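Local coordinates for protein Adhesin/hemolysin (Burkholderia pseudomallei 1026a, PDB 4G6V) that acts as the toxic tRNA-cleaving component of a contact-dependent growth inhibition system, inhibiting the growth of closely related neighbouring bacteria unless its immunity protein CdiI is bound, at residues L63-Q68 with V131-D136; Q68-L73 with P92-N97; D102-A107 with R112-T117. All blocks are in the same frame, centred on the assembly; numbering follows the deposited sequence.

Contact 1 of 3, residues L63-Q68 with V131-D136; sequences LIRENQ and VVNLAD
The guanidinium of R65 meets the carboxylate of D136 edge to edge, the two planes turned only 11° from each other, while the methyl of A135 approaches the guanidinium obliquely at its NE side. In this PDDEXK-clan fold the contact joins helix 57-74 to strand 129-133 and to residues 134-136 beyond it. R65 grips D136 side-on with two nitrogens: NE reaches OD2 at 2.6 Å and NH2 reaches OD1 at 2.8 Å, each carboxylate oxygen being met on its syn side. NH1 gives a hydrogen bond to a lone pair of Q68 OE1, in the plane of that carbonyl and one helical turn onward, so that partners at three nitrogens fix the rotation of the group. The turn about CB-CG (chi2 -85°) folds CD back from an extended course and brings the guanidinium beside D136. R61, one turn earlier on the helix, forms a second salt bridge to D136 OD2, and the two arginines probably stabilise the carboxylate in its ionised form. Nearer the strand, N133 carries the backbone link: its ND2 gives a weak bond to R65 O at 3.4 Å. E66, a probable active-site residue, turns away from this strand and forms a salt bridge with K69 of CdiI. The amide of N133 also shapes the turn, closing an Asx turn in which A135 N donates to N133 OD1 at 3.2 Å.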
loop_
_atom_site.group_PDB
_atom_site.type_symbol
_atom_site.label_atom_id
_atom_site.label_comp_id
_atom_site.label_asym_id
_atom_site.label_seq_id
_atom_site.Cartn_x
_atom_site.Cartn_y
_atom_site.Cartn_z
ATOM N N LEU A 63 -10.180 3.178 2.763
ATOM C CA LEU A 63 -10.262 4.448 3.486
ATOM C C LEU A 63 -11.127 4.334 4.766
ATOM O O LEU A 63 -10.758 4.858 5.807
ATOM C CB LEU A 63 -10.742 5.588 2.571
ATOM C CG LEU A 63 -9.866 5.823 1.332
ATOM C CD1 LEU A 63 -10.291 7.067 0.595
ATOM C CD2 LEU A 63 -8.378 5.912 1.697
ATOM N N ILE A 64 -12.260 3.638 4.690
ATOM C CA ILE A 64 -13.055 3.359 5.880
ATOM C C ILE A 64 -12.149 2.779 6.953
ATOM O O ILE A 64 -12.043 3.318 8.054
ATOM C CB ILE A 64 -14.232 2.350 5.615
ATOM C CG1 ILE A 64 -15.309 2.970 4.730
ATOM C CG2 ILE A 64 -14.919 1.963 6.903
ATOM C CD1 ILE A 64 -15.805 4.280 5.257
ATOM N N ARG A 65 -11.483 1.679 6.631
ATOM C CA ARG A 65 -10.670 0.981 7.627
ATOM C C ARG A 65 -9.542 1.820 8.242
ATOM O O ARG A 65 -9.144 1.592 9.388
ATOM C CB ARG A 65 -10.132 -0.309 7.040
ATOM C CG ARG A 65 -11.240 -1.237 6.599
ATOM C CD ARG A 65 -11.692 -2.046 7.767
ATOM N NE ARG A 65 -12.690 -3.031 7.384
ATOM C CZ ARG A 65 -13.998 -2.853 7.518
ATOM N NH1 ARG A 65 -14.462 -1.718 8.024
ATOM N NH2 ARG A 65 -14.841 -3.811 7.145
ATOM N N GLU A 66 -9.038 2.789 7.483
ATOM C CA GLU A 66 -8.031 3.721 7.983
ATOM C C GLU A 66 -8.647 4.668 9.029
ATOM O O GLU A 66 -8.107 4.861 10.120
ATOM C CB GLU A 66 -7.423 4.530 6.835
ATOM C CG GLU A 66 -6.378 5.530 7.287
ATOM C CD GLU A 66 -6.369 6.793 6.444
ATOM O OE1 GLU A 66 -6.384 6.662 5.208
ATOM O OE2 GLU A 66 -6.337 7.912 7.017
ATOM N N ASN A 67 -9.784 5.263 8.699
ATOM C CA ASN A 67 -10.461 6.110 9.665
ATOM C C ASN A 67 -10.852 5.311 10.903
ATOM O O ASN A 67 -10.780 5.816 12.022
ATOM C CB ASN A 67 -11.660 6.816 9.030
ATOM C CG ASN A 67 -11.246 8.060 8.238
ATOM O OD1 ASN A 67 -10.111 8.539 8.345
ATOM N ND2 ASN A 67 -12.165 8.586 7.445
ATOM N N GLN A 68 -11.218 4.048 10.695
ATOM C CA GLN A 68 -11.591 3.182 11.801
ATOM C C GLN A 68 -10.428 2.762 12.704
ATOM O O GLN A 68 -10.602 2.664 13.917
ATOM C CB GLN A 68 -12.337 1.958 11.298
ATOM C CG GLN A 68 -13.718 2.283 10.762
ATOM C CD GLN A 68 -14.410 1.064 10.182
ATOM O OE1 GLN A 68 -13.783 0.218 9.519
ATOM N NE2 GLN A 68 -15.705 0.957 10.437
ATOM N N VAL A 131 0.153 0.002 10.824
ATOM C CA VAL A 131 -1.030 -0.555 11.481
ATOM C C VAL A 131 -1.648 -1.571 10.527
ATOM O O VAL A 131 -1.985 -1.243 9.368
ATOM C CB VAL A 131 -2.086 0.509 11.825
ATOM C CG1 VAL A 131 -3.342 -0.164 12.332
ATOM C CG2 VAL A 131 -1.551 1.509 12.841
ATOM N N VAL A 132 -1.752 -2.815 10.987
ATOM C CA VAL A 132 -2.373 -3.844 10.174
ATOM C C VAL A 132 -3.721 -4.204 10.755
ATOM O O VAL A 132 -3.793 -4.812 11.818
ATOM C CB VAL A 132 -1.565 -5.120 10.112
ATOM C CG1 VAL A 132 -2.332 -6.154 9.247
ATOM C CG2 VAL A 132 -0.143 -4.854 9.568
ATOM N N ASN A 133 -4.774 -3.843 10.026
ATOM C CA ASN A 133 -6.156 -4.007 10.454
ATOM C C ASN A 133 -6.801 -5.223 9.808
ATOM O O ASN A 133 -7.060 -5.235 8.582
ATOM C CB ASN A 133 -6.928 -2.757 10.071
ATOM C CG ASN A 133 -8.283 -2.693 10.713
ATOM O OD1 ASN A 133 -8.861 -3.716 11.095
ATOM N ND2 ASN A 133 -8.816 -1.479 10.830
ATOM N N LEU A 134 -7.075 -6.242 10.623
ATOM C CA LEU A 134 -7.580 -7.520 10.098
ATOM C C LEU A 134 -9.112 -7.614 9.908
ATOM O O LEU A 134 -9.654 -8.714 9.803
ATOM C CB LEU A 134 -7.063 -8.705 10.931
ATOM C CG LEU A 134 -5.537 -8.882 11.038
ATOM C CD1 LEU A 134 -5.188 -10.169 11.766
ATOM C CD2 LEU A 134 -4.852 -8.862 9.670
ATOM N N ALA A 135 -9.797 -6.470 9.850
ATOM C CA ALA A 135 -11.262 -6.430 9.685
ATOM C C ALA A 135 -11.773 -7.362 8.585
ATOM O O ALA A 135 -12.681 -8.154 8.811
ATOM C CB ALA A 135 -11.735 -4.999 9.420
ATOM N N ASP A 136 -11.180 -7.275 7.396
ATOM C CA ASP A 136 -11.649 -8.043 6.251
ATOM C C ASP A 136 -10.712 -9.195 5.865
ATOM O O ASP A 136 -10.822 -9.739 4.769
ATOM C CB ASP A 136 -11.821 -7.110 5.055
ATOM C CG ASP A 136 -12.531 -5.828 5.424
ATOM O OD1 ASP A 136 -13.775 -5.867 5.538
ATOM O OD2 ASP A 136 -11.849 -4.789 5.597
#

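Contact 2 of 3, residues Q68-L73 with P92-N97; sequences QSAVTL and PDYTIN
Y94 reaches from its strand across to helix 57-74, where ring carbon CE1 lies 4.0 Å from A70 CB and the phenol oxygen OH comes up against S69 CB. The pairing lays the helix over the mixed sheet of a PDDEXK-clan nuclease fold, on the first strand of the hairpin formed by 94-96 and 99-104. The local axes of helix 68-73 and strand 94-96 lie 10.6 Å apart and run nearly parallel, 19° from each other, so residues pair in matching order: A70 with Y94, then L73 with I96. The Y94 side chain leaves its backbone with CG opposite the carbonyl carbon and beside the backbone N (chi1 -38°), the setting in which the ring reaches the helix. Both helix methylene and methyl meet the Y94 ring obliquely, whereas one of its faces is covered by the preceding residue, D93, whose CB lies 3.9 Å above the ring centre of Y94. The phenol hydroxyl is satisfied by the helix backbone, in a hydrogen bond with E66 O, and thereby ties the ring to the peptide of a probable active-site residue. S69 OG finds its main partner in N103 OD1 of the neighbouring strand, so the buried hydroxyl is also paired. Further along, V131 of strand 129-133 packs against both L73 and I96. These two side chains cross at about a right angle, with L73 CD1 resting 3.7 Å from I96 CD1.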
loop_
_atom_site.group_PDB
_atom_site.type_symbol
_atom_site.label_atom_id
_atom_site.label_comp_id
_atom_site.label_asym_id
_atom_site.label_seq_id
_atom_site.Cartn_x
_atom_site.Cartn_y
_atom_site.Cartn_z
ATOM N N GLN A 68 -11.218 4.048 10.695
ATOM C CA GLN A 68 -11.591 3.182 11.801
ATOM C C GLN A 68 -10.428 2.762 12.704
ATOM O O GLN A 68 -10.602 2.664 13.917
ATOM C CB GLN A 68 -12.337 1.958 11.298
ATOM C CG GLN A 68 -13.718 2.283 10.762
ATOM C CD GLN A 68 -14.410 1.064 10.182
ATOM O OE1 GLN A 68 -13.783 0.218 9.519
ATOM N NE2 GLN A 68 -15.705 0.957 10.437
ATOM N N SER A 69 -9.258 2.500 12.121
ATOM C CA SER A 69 -8.086 2.140 12.923
ATOM C C SER A 69 -7.668 3.266 13.856
ATOM O O SER A 69 -7.216 3.015 14.967
ATOM C CB SER A 69 -6.915 1.731 12.039
ATOM O OG SER A 69 -7.061 0.383 11.631
ATOM N N ALA A 70 -7.836 4.504 13.396
ATOM C CA ALA A 70 -7.524 5.683 14.194
ATOM C C ALA A 70 -8.389 5.732 15.454
ATOM O O ALA A 70 -7.890 5.920 16.564
ATOM C CB ALA A 70 -7.703 6.957 13.364
ATOM N N VAL A 71 -9.687 5.563 15.280
ATOM C CA VAL A 71 -10.606 5.646 16.401
ATOM C C VAL A 71 -10.341 4.510 17.381
ATOM O O VAL A 71 -10.345 4.716 18.596
ATOM C CB VAL A 71 -12.075 5.643 15.902
ATOM C CG1 VAL A 71 -13.078 5.193 17.003
ATOM C CG2 VAL A 71 -12.434 7.011 15.341
ATOM N N THR A 72 -10.086 3.320 16.848
ATOM C CA THR A 72 -9.900 2.132 17.674
ATOM C C THR A 72 -8.684 2.285 18.561
ATOM O O THR A 72 -8.699 1.863 19.708
ATOM C CB THR A 72 -9.762 0.847 16.817
ATOM O OG1 THR A 72 -11.041 0.481 16.284
ATOM C CG2 THR A 72 -9.218 -0.327 17.638
ATOM N N LEU A 73 -7.630 2.885 18.019
ATOM C CA LEU A 73 -6.384 3.041 18.758
ATOM C C LEU A 73 -6.495 4.167 19.790
ATOM O O LEU A 73 -6.069 4.014 20.940
ATOM C CB LEU A 73 -5.194 3.252 17.812
ATOM C CG LEU A 73 -4.850 1.949 17.083
ATOM C CD1 LEU A 73 -3.597 2.071 16.240
ATOM C CD2 LEU A 73 -4.723 0.783 18.048
ATOM N N PRO A 92 1.944 10.642 5.400
ATOM C CA PRO A 92 1.534 9.445 6.150
ATOM C C PRO A 92 0.088 9.497 6.670
ATOM O O PRO A 92 -0.532 10.567 6.807
ATOM C CB PRO A 92 2.526 9.389 7.321
ATOM C CG PRO A 92 3.120 10.739 7.398
ATOM C CD PRO A 92 3.058 11.357 6.039
ATOM N N ASP A 93 -0.441 8.311 6.953
ATOM C CA ASP A 93 -1.791 8.154 7.460
ATOM C C ASP A 93 -1.959 8.760 8.854
ATOM O O ASP A 93 -2.837 9.600 9.081
ATOM C CB ASP A 93 -2.158 6.665 7.498
ATOM C CG ASP A 93 -2.416 6.086 6.120
ATOM O OD1 ASP A 93 -2.632 6.876 5.170
ATOM O OD2 ASP A 93 -2.414 4.838 5.994
ATOM N N TYR A 94 -1.117 8.311 9.778
ATOM C CA TYR A 94 -1.183 8.742 11.162
ATOM C C TYR A 94 0.155 9.220 11.701
ATOM O O TYR A 94 1.202 9.067 11.053
ATOM C CB TYR A 94 -1.551 7.581 12.061
ATOM C CG TYR A 94 -2.564 6.630 11.501
ATOM C CD1 TYR A 94 -3.869 7.052 11.208
ATOM C CD2 TYR A 94 -2.245 5.288 11.324
ATOM C CE1 TYR A 94 -4.801 6.180 10.725
ATOM C CE2 TYR A 94 -3.180 4.396 10.852
ATOM C CZ TYR A 94 -4.463 4.849 10.548
ATOM O OH TYR A 94 -5.394 3.967 10.062
ATOM N N THR A 95 0.101 9.574 12.987
ATOM C CA THR A 95 1.237 9.727 13.897
ATOM C C THR A 95 0.780 9.072 15.219
ATOM O O THR A 95 -0.212 9.514 15.801
ATOM C CB THR A 95 1.585 11.201 14.137
ATOM O OG1 THR A 95 0.459 11.874 14.712
ATOM C CG2 THR A 95 1.961 11.879 12.827
ATOM N N ILE A 96 1.463 8.022 15.692
ATOM C CA ILE A 96 0.984 7.286 16.844
ATOM C C ILE A 96 2.004 7.450 17.976
ATOM O O ILE A 96 3.139 6.909 17.922
ATOM C CB ILE A 96 0.694 5.810 16.501
ATOM C CG1 ILE A 96 -0.435 5.720 15.485
ATOM C CG2 ILE A 96 0.322 5.006 17.751
ATOM C CD1 ILE A 96 -0.865 4.328 15.205
ATOM N N ASN A 97 1.609 8.236 18.979
ATOM C CA ASN A 97 2.530 8.658 20.037
ATOM C C ASN A 97 3.818 9.246 19.447
ATOM O O ASN A 97 4.926 8.970 19.930
ATOM C CB ASN A 97 2.838 7.498 20.989
ATOM C CG ASN A 97 1.593 6.964 21.659
ATOM O OD1 ASN A 97 0.531 7.580 21.579
ATOM N ND2 ASN A 97 1.712 5.823 22.331
#

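Contact 3 of 3, residues D102-A107 with R112-T117; sequences DNYAPA and RNIATT
Strand 99-104 ends at Y104, and the chain then turns through A105 and P106 beside helix 111-123, bringing the CA atoms of P106 and I114 to 7.0 Å. This is the first half of a beta-alpha-beta unit completed by strand 129-133. Y104 extends toward the helix with CG anti to the backbone nitrogen (chi1 163°), and its ring lodges against I114 and T117, one turn apart. I114 CG2 sits at the ring edge, 3.6 Å from Y104 CE2, while T117 CG2 comes in obliquely near the hydroxyl end. One face of the ring is covered by P106 CD, 3.9 Å above its centre. The proline works in a second direction as well: its CB lies 3.6 Å from I114 CD1, so I114 touches both residues, Y104 through CG2 and P106 through CD1. T117 turns its methyl to the tyrosine and its OG1 back to N113 O, which it reaches from the opposite face to T117 N; N97 of CdiI also bonds OG1. The join of strand to helix thus rests on van der Waals packing, the phenol oxygen of Y104 included, with no hydrogen bond between the two segments, and the polar group of T117 serves the helix and the immunity protein instead.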
loop_
_atom_site.group_PDB
_atom_site.type_symbol
_atom_site.label_atom_id
_atom_site.label_comp_id
_atom_site.label_asym_id
_atom_site.label_seq_id
_atom_site.Cartn_x
_atom_site.Cartn_y
_atom_site.Cartn_z
ATOM N N ASP A 102 1.428 3.977 9.034
ATOM C CA ASP A 102 0.524 3.814 7.901
ATOM C C ASP A 102 -0.445 2.652 8.143
ATOM O O ASP A 102 -0.083 1.664 8.792
ATOM C CB ASP A 102 1.295 3.618 6.592
ATOM C CG ASP A 102 1.676 4.941 5.927
ATOM O OD1 ASP A 102 1.298 6.014 6.450
ATOM O OD2 ASP A 102 2.352 4.903 4.872
ATOM N N ASN A 103 -1.676 2.786 7.642
ATOM C CA ASN A 103 -2.688 1.730 7.757
ATOM C C ASN A 103 -2.638 0.797 6.563
ATOM O O ASN A 103 -2.469 1.241 5.433
ATOM C CB ASN A 103 -4.114 2.309 7.883
ATOM C CG ASN A 103 -5.173 1.226 8.167
ATOM O OD1 ASN A 103 -5.146 0.591 9.216
ATOM N ND2 ASN A 103 -6.104 1.008 7.220
ATOM N N TYR A 104 -2.774 -0.495 6.830
ATOM C CA TYR A 104 -2.849 -1.512 5.784
ATOM C C TYR A 104 -3.929 -2.522 6.161
ATOM O O TYR A 104 -3.860 -3.183 7.207
ATOM C CB TYR A 104 -1.482 -2.173 5.572
ATOM C CG TYR A 104 -1.488 -3.484 4.832
ATOM C CD1 TYR A 104 -2.209 -3.652 3.651
ATOM C CD2 TYR A 104 -0.753 -4.557 5.302
ATOM C CE1 TYR A 104 -2.208 -4.872 2.979
ATOM C CE2 TYR A 104 -0.729 -5.776 4.625
ATOM C CZ TYR A 104 -1.453 -5.932 3.470
ATOM O OH TYR A 104 -1.403 -7.157 2.811
ATOM N N ALA A 105 -4.953 -2.605 5.323
ATOM C CA ALA A 105 -6.137 -3.367 5.682
ATOM C C ALA A 105 -6.357 -4.507 4.700
ATOM O O ALA A 105 -7.231 -4.435 3.857
ATOM C CB ALA A 105 -7.353 -2.458 5.759
ATOM N N PRO A 106 -5.554 -5.568 4.834
ATOM C CA PRO A 106 -5.564 -6.696 3.905
ATOM C C PRO A 106 -6.941 -7.331 3.814
ATOM O O PRO A 106 -7.596 -7.521 4.843
ATOM C CB PRO A 106 -4.569 -7.680 4.540
ATOM C CG PRO A 106 -4.586 -7.339 5.997
ATOM C CD PRO A 106 -4.697 -5.836 6.006
ATOM N N ALA A 107 -7.382 -7.619 2.592
ATOM C CA ALA A 107 -8.613 -8.363 2.388
ATOM C C ALA A 107 -8.228 -9.811 2.116
ATOM O O ALA A 107 -9.015 -10.734 2.356
ATOM C CB ALA A 107 -9.404 -7.787 1.237
ATOM N N ARG A 112 1.591 -15.102 3.858
ATOM C CA ARG A 112 2.873 -14.887 3.197
ATOM C C ARG A 112 2.803 -13.648 2.314
ATOM O O ARG A 112 3.694 -12.780 2.349
ATOM C CB ARG A 112 3.284 -16.125 2.395
ATOM C CG ARG A 112 3.504 -17.341 3.292
ATOM C CD ARG A 112 4.027 -18.595 2.550
ATOM N NE ARG A 112 3.606 -19.810 3.262
ATOM C CZ ARG A 112 3.627 -21.045 2.747
ATOM N NH1 ARG A 112 4.057 -21.254 1.511
ATOM N NH2 ARG A 112 3.236 -22.096 3.463
ATOM N N ASN A 113 1.719 -13.562 1.548
ATOM C CA ASN A 113 1.492 -12.436 0.648
ATOM C C ASN A 113 1.344 -11.132 1.421
ATOM O O ASN A 113 1.837 -10.078 0.994
ATOM C CB ASN A 113 0.276 -12.700 -0.247
ATOM C CG ASN A 113 0.541 -13.788 -1.292
ATOM O OD1 ASN A 113 1.521 -14.523 -1.213
ATOM N ND2 ASN A 113 -0.338 -13.888 -2.271
ATOM N N ILE A 114 0.684 -11.216 2.570
ATOM C CA ILE A 114 0.570 -10.067 3.440
ATOM C C ILE A 114 1.957 -9.567 3.829
ATOM O O ILE A 114 2.224 -8.367 3.763
ATOM C CB ILE A 114 -0.252 -10.382 4.709
ATOM C CG1 ILE A 114 -1.657 -10.832 4.319
ATOM C CG2 ILE A 114 -0.295 -9.164 5.645
ATOM C CD1 ILE A 114 -2.679 -10.667 5.410
ATOM N N ALA A 115 2.833 -10.487 4.222
ATOM C CA ALA A 115 4.231 -10.125 4.491
ATOM C C ALA A 115 4.898 -9.533 3.253
ATOM O O ALA A 115 5.505 -8.462 3.342
ATOM C CB ALA A 115 5.043 -11.317 5.015
ATOM N N THR A 116 4.788 -10.223 2.110
ATOM C CA THR A 116 5.410 -9.744 0.874
ATOM C C THR A 116 4.976 -8.300 0.613
ATOM O O THR A 116 5.751 -7.454 0.158
ATOM C CB THR A 116 5.028 -10.616 -0.360
ATOM O OG1 THR A 116 5.527 -11.952 -0.206
ATOM C CG2 THR A 116 5.601 -10.027 -1.640
ATOM N N THR A 117 3.724 -8.030 0.938
ATOM C CA THR A 117 3.111 -6.757 0.622
ATOM C C THR A 117 3.704 -5.688 1.511
ATOM O O THR A 117 4.170 -4.660 1.033
ATOM C CB THR A 117 1.553 -6.865 0.744
ATOM O OG1 THR A 117 1.094 -7.804 -0.236
ATOM C CG2 THR A 117 0.857 -5.526 0.520
#

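Overall arrangement
From the N terminus, helix 57-74 supplies the first halves of both contact 1 and contact 2, which share Q68. Contact 2 closes the shorter loop, at strand 94-96. The chain then turns directly into strand 99-104, where contact 3 opens, and closes again on helix 111-123 only a few residues later. Contact 1 closes last, at strand 129-133, so its long loop encloses the other two, which follow one another in series without crossing. Contacts 2 and 3 lie about 17 Å apart between centres, on opposite sides of the chain's centre. Together the contacts join helix 57-74 to strands 94-96 and 129-133, and helix 111-123 to strand 99-104, three successive strands of one sheet, around probable active-site residues E66, D93 and D102.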